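Long-range contacts in putative adenosine kinase (Schistosoma mansoni, PDB 3VAS), which probably phosphorylates adenosine to AMP as a ribokinase-family (pfkB) adenosine kinase, and is seen here with adenosine bound: residues 31-36 with 157-162; 81-86 with 183-188. All coordinates share one frame; numbering follows the deposited sequence.

Contact 1: residues 31-36 with 157-162; sequences GNPLLD and GAACDL. With ADN (adenosine), chain C.
In the nucleoside pocket of this ribokinase-fold enzyme, Asn32 and its neighbours at a break in strand 27-40 rest against Ala159 in the 3-10 turn that follows strand 150-157. The CB of Ala159 points toward residues 31-36 and meets Asn32 CB at 3.7 Å, with Pro33 CD and Leu34 CD2 reaching the same methyl from farther off. No direct hydrogen bond spans the two segments; on the 157-162 side Ala159 is the residue most buried by the other segment.

Asn32 and Leu34 also hold adenosine, which makes the site an example of packing and ligand recognition sharing the same residues. The Asn32 amide sits beside the backbone N (chi1 -46°), and from there ND2 donates to adenosine N1 at 3.0 Å, nearly straight at 166°. Its OD1 is taken up by Thr191, a second-shell partner that would fix which end of the amide faces the base. Leu34 turns CD2 to Ala159 and brings CD1 over one face of the adenine, 3.5 Å from C4. Two residues on, the carboxylate of Asp36 takes the 2'- and 3'-hydroxyls of the ribose, one on each oxygen: O3' donates to OD2 at 2.5 Å, while O2' lies so close to OD1 that its modelled distance is doubtful.

Away from the ligand, Leu162 CD2 approaches the carbonyl of Gly31, and Leu162 also packs on Cys106 of strand 101-107. The polar link is indirect: one water donates both to Gly31 O, at 2.7 Å, and to Ala159 O, at 3.0 Å.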
# COMPACT_ATOMS: atom_id res chain seq x y z
N GLY A 31 -0.67 9.13 -2.22
CA GLY A 31 0.45 8.44 -1.59
C GLY A 31 1.84 8.95 -1.92
O GLY A 31 2.02 10.09 -2.37
N ASN A 32 2.82 8.08 -1.69
CA ASN A 32 4.21 8.40 -1.98
C ASN A 32 4.67 7.70 -3.25
O ASN A 32 4.89 6.49 -3.26
CB ASN A 32 5.09 8.00 -0.79
CG ASN A 32 4.51 8.43 0.55
OD1 ASN A 32 3.89 9.49 0.65
ND2 ASN A 32 4.72 7.62 1.58
N PRO A 33 4.80 8.46 -4.35
CA PRO A 33 5.27 7.80 -5.58
C PRO A 33 6.78 7.66 -5.54
O PRO A 33 7.49 8.66 -5.41
CB PRO A 33 4.81 8.75 -6.69
CG PRO A 33 4.72 10.08 -6.04
CD PRO A 33 4.46 9.87 -4.57
N LEU A 34 7.26 6.42 -5.62
CA LEU A 34 8.68 6.15 -5.40
C LEU A 34 9.26 5.29 -6.51
O LEU A 34 8.55 4.49 -7.14
CB LEU A 34 8.88 5.45 -4.05
CG LEU A 34 8.31 6.12 -2.80
CD1 LEU A 34 8.32 5.14 -1.62
CD2 LEU A 34 9.09 7.39 -2.46
N LEU A 35 10.55 5.44 -6.75
CA LEU A 35 11.24 4.55 -7.67
C LEU A 35 11.86 3.40 -6.89
O LEU A 35 12.63 3.62 -5.96
CB LEU A 35 12.32 5.31 -8.44
CG LEU A 35 13.07 4.49 -9.49
CD1 LEU A 35 12.19 4.27 -10.71
CD2 LEU A 35 14.37 5.16 -9.88
N ASP A 36 11.50 2.17 -7.26
CA ASP A 36 12.14 0.99 -6.68
C ASP A 36 13.47 0.69 -7.38
O ASP A 36 13.54 0.67 -8.61
CB ASP A 36 11.23 -0.23 -6.76
CG ASP A 36 10.06 -0.16 -5.78
OD1 ASP A 36 10.04 0.77 -4.94
OD2 ASP A 36 9.17 -1.04 -5.85
N GLY A 157 12.23 11.49 -0.01
CA GLY A 157 12.55 12.59 -0.90
C GLY A 157 11.38 13.51 -1.20
O GLY A 157 10.72 14.02 -0.28
N ALA A 158 11.09 13.69 -2.49
CA ALA A 158 10.04 14.60 -2.93
C ALA A 158 8.65 14.29 -2.35
O ALA A 158 7.85 15.21 -2.15
CB ALA A 158 9.98 14.64 -4.44
N ALA A 159 8.39 13.02 -2.07
CA ALA A 159 7.10 12.58 -1.54
C ALA A 159 6.69 13.27 -0.23
O ALA A 159 5.50 13.38 0.07
CB ALA A 159 7.08 11.06 -1.36
N CYS A 160 7.67 13.74 0.54
CA CYS A 160 7.40 14.46 1.79
C CYS A 160 6.71 15.79 1.56
O CYS A 160 5.96 16.26 2.43
CB CYS A 160 8.70 14.71 2.56
SG CYS A 160 9.46 13.22 3.23
N ASP A 161 6.97 16.41 0.41
CA ASP A 161 6.46 17.75 0.12
C ASP A 161 4.98 17.77 -0.25
O ASP A 161 4.42 18.84 -0.49
CB ASP A 161 7.29 18.42 -0.97
CG ASP A 161 8.51 19.13 -0.41
OD1 ASP A 161 8.96 18.79 0.70
OD2 ASP A 161 9.04 20.04 -1.09
N LEU A 162 4.34 16.60 -0.29
CA LEU A 162 2.91 16.53 -0.57
C LEU A 162 2.15 17.32 0.49
O LEU A 162 2.29 17.05 1.69
CB LEU A 162 2.43 15.09 -0.61
CG LEU A 162 0.93 14.87 -0.79
CD1 LEU A 162 0.46 15.33 -2.17
CD2 LEU A 162 0.60 13.41 -0.55
O5' ADN C . 4.92 -3.17 -0.94
C5' ADN C . 6.14 -2.97 -1.64
C4' ADN C . 6.28 -1.54 -2.12
O4' ADN C . 6.33 -0.66 -0.99
C3' ADN C . 7.52 -1.22 -2.96
O3' ADN C . 7.14 -1.03 -4.32
C2' ADN C . 8.03 0.12 -2.38
O2' ADN C . 8.27 1.12 -3.34
C1' ADN C . 6.91 0.54 -1.42
N9 ADN C . 7.36 1.31 -0.26
C8 ADN C . 8.41 1.05 0.51
N7 ADN C . 8.48 2.12 1.52
C5 ADN C . 7.40 3.03 1.29
C6 ADN C . 7.01 4.19 1.93
N6 ADN C . 7.75 4.68 3.06
N1 ADN C . 5.90 4.89 1.47
C2 ADN C . 5.18 4.44 0.39
N3 ADN C . 5.57 3.29 -0.24
C4 ADN C . 6.71 2.58 0.23
O HOH W 1 3.72 12.13 -2.06

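Contact 2: residues 81-86 with 183-188. With ADN (adenosine), chain C.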
# COMPACT_ATOMS: atom_id res chain seq x y z
N GLY A 81 7.42 2.37 -8.10
CA GLY A 81 6.94 1.79 -6.86
C GLY A 81 6.01 2.72 -6.10
O GLY A 81 5.36 3.58 -6.69
N GLY A 82 5.96 2.55 -4.78
CA GLY A 82 5.01 3.28 -3.96
C GLY A 82 3.79 2.42 -3.67
O GLY A 82 3.06 2.03 -4.59
N ALA A 83 3.55 2.14 -2.39
CA ALA A 83 2.53 1.19 -1.98
C ALA A 83 1.13 1.55 -2.47
O ALA A 83 0.44 0.72 -3.06
CB ALA A 83 2.54 1.01 -0.46
N THR A 84 0.71 2.79 -2.23
CA THR A 84 -0.62 3.23 -2.63
C THR A 84 -0.75 3.23 -4.15
O THR A 84 -1.76 2.79 -4.69
CB THR A 84 -0.95 4.64 -2.09
OG1 THR A 84 -0.86 4.65 -0.66
CG2 THR A 84 -2.36 5.06 -2.52
N LEU A 85 0.29 3.71 -4.82
CA LEU A 85 0.29 3.78 -6.27
C LEU A 85 0.22 2.39 -6.90
O LEU A 85 -0.53 2.18 -7.86
CB LEU A 85 1.50 4.58 -6.79
CG LEU A 85 1.63 4.66 -8.31
CD1 LEU A 85 0.36 5.21 -8.96
CD2 LEU A 85 2.85 5.49 -8.72
N ASN A 86 0.97 1.44 -6.35
CA ASN A 86 0.92 0.05 -6.80
C ASN A 86 -0.52 -0.49 -6.79
O ASN A 86 -1.01 -1.03 -7.78
CB ASN A 86 1.79 -0.86 -5.93
CG ASN A 86 3.28 -0.69 -6.18
OD1 ASN A 86 3.71 -0.08 -7.16
ND2 ASN A 86 4.09 -1.27 -5.29
N TYR A 183 -8.37 4.54 -1.37
CA TYR A 183 -7.33 3.68 -0.84
C TYR A 183 -6.12 4.52 -0.47
O TYR A 183 -5.51 5.15 -1.33
CB TYR A 183 -6.92 2.60 -1.85
CG TYR A 183 -5.87 1.66 -1.30
CD1 TYR A 183 -6.23 0.57 -0.50
CD2 TYR A 183 -4.52 1.86 -1.54
CE1 TYR A 183 -5.28 -0.29 0.02
CE2 TYR A 183 -3.55 1.01 -1.02
CZ TYR A 183 -3.94 -0.07 -0.24
OH TYR A 183 -2.98 -0.92 0.26
N ILE A 184 -5.78 4.54 0.82
CA ILE A 184 -4.55 5.18 1.27
C ILE A 184 -3.78 4.26 2.22
O ILE A 184 -4.32 3.80 3.22
CB ILE A 184 -4.81 6.53 1.98
CG1 ILE A 184 -5.76 7.41 1.17
CG2 ILE A 184 -3.49 7.26 2.23
CD1 ILE A 184 -6.10 8.72 1.87
N ALA A 185 -2.52 4.00 1.88
CA ALA A 185 -1.65 3.18 2.73
C ALA A 185 -1.20 3.96 3.96
O ALA A 185 -1.13 5.19 3.95
CB ALA A 185 -0.44 2.69 1.94
N GLY A 186 -0.88 3.22 5.03
CA GLY A 186 -0.39 3.82 6.25
C GLY A 186 0.87 4.63 6.04
O GLY A 186 1.14 5.56 6.80
N PHE A 187 1.64 4.27 5.02
CA PHE A 187 2.89 4.95 4.68
C PHE A 187 2.74 6.46 4.53
O PHE A 187 3.71 7.20 4.70
CB PHE A 187 3.45 4.39 3.37
CG PHE A 187 4.10 3.03 3.51
CD1 PHE A 187 3.79 2.01 2.62
CD2 PHE A 187 5.03 2.79 4.50
CE1 PHE A 187 4.38 0.77 2.74
CE2 PHE A 187 5.63 1.54 4.62
CZ PHE A 187 5.30 0.54 3.73
N VAL A 188 1.54 6.91 4.20
CA VAL A 188 1.29 8.33 3.94
C VAL A 188 1.23 9.15 5.24
O VAL A 188 1.31 10.38 5.22
CB VAL A 188 0.03 8.52 3.09
CG1 VAL A 188 -0.12 9.97 2.63
CG2 VAL A 188 0.10 7.60 1.88
O5' ADN C . 4.92 -3.17 -0.94
C5' ADN C . 6.14 -2.97 -1.64
C4' ADN C . 6.28 -1.54 -2.12
O4' ADN C . 6.33 -0.66 -0.99
C3' ADN C . 7.52 -1.22 -2.96
O3' ADN C . 7.14 -1.03 -4.32
C2' ADN C . 8.03 0.12 -2.38
O2' ADN C . 8.27 1.12 -3.34
C1' ADN C . 6.91 0.54 -1.42
N9 ADN C . 7.36 1.31 -0.26
C8 ADN C . 8.41 1.05 0.51
N7 ADN C . 8.48 2.12 1.52
C5 ADN C . 7.40 3.03 1.29
C6 ADN C . 7.01 4.19 1.93
N6 ADN C . 7.75 4.68 3.06
N1 ADN C . 5.90 4.89 1.47
C2 ADN C . 5.18 4.44 0.39
N3 ADN C . 5.57 3.29 -0.24
C4 ADN C . 6.71 2.58 0.23
O HOH W 2 -0.57 -0.88 -0.78
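Phe187 lies against Ala83 at the start of helix 83-95, which is preceded by Gly81-Gly82, in keeping with the N-terminal signature of pfkB kinases. Followed outward, its CB comes first to adenosine, 3.1 Å from N1. CG sits in the same region, near N1 and C6. CD1 meets Ala83 CB at 3.5 Å, with the methyl in the ring plane at the edge, while also lying near C2 of the base; CE1 continues the contact with the methyl. On the other side of the ring CD2 is 3.5 Å from adenosine C6, and CE2 and CZ run on above C5. One face of the phenyl thus overlies the purine in an offset fashion, and its edge leans on the helix.

The N-cap and first turn hold the same ligand by two backbone N-H groups and one side-chain amide. Gly82, the N-cap residue, donates to O2', and Ala83 N donates to N3 at 3.2 Å and 169°. Asn86 ND2 reaches O3' and also Asp320 OD2, which itself bonds the nucleoside.

Behind the pocket, Thr84 ties helix to strand. With OG1 beside its own backbone N (chi1 -58°), the hydroxyl accepts from Ala185 N at 3.1 Å and 160°. CG2 packs against Tyr183 O and the edge of its ring at CD2, and a water joins Tyr183 OH to Ala83 O, the latter bond weak; Asn213 also holds that hydroxyl.

The start of the helix packs against the end of strand 181-185, with Tyr103 of strand 101-107 touching Thr84 and helix 318-330 packed on Tyr183.

From the N terminus, strand 27-40 contributes its half of contact 1 first; residues 81-86 follow, before 157-162 closes contact 1 and 183-188 closes contact 2. The two loops therefore cross instead of nesting. Contact 1 ties strand 27-40 to the turn after strand 150-157, whereas contact 2 ties the start of helix 83-95 to the end of strand 181-185, the parallel neighbour of 27-40. They meet directly where Gly81 probably bonds to Leu34 through the backbone and Val188 packs on Gly31. Adenosine completes the join: Leu34 and Phe187 lie on opposite faces of its base, one from each contact.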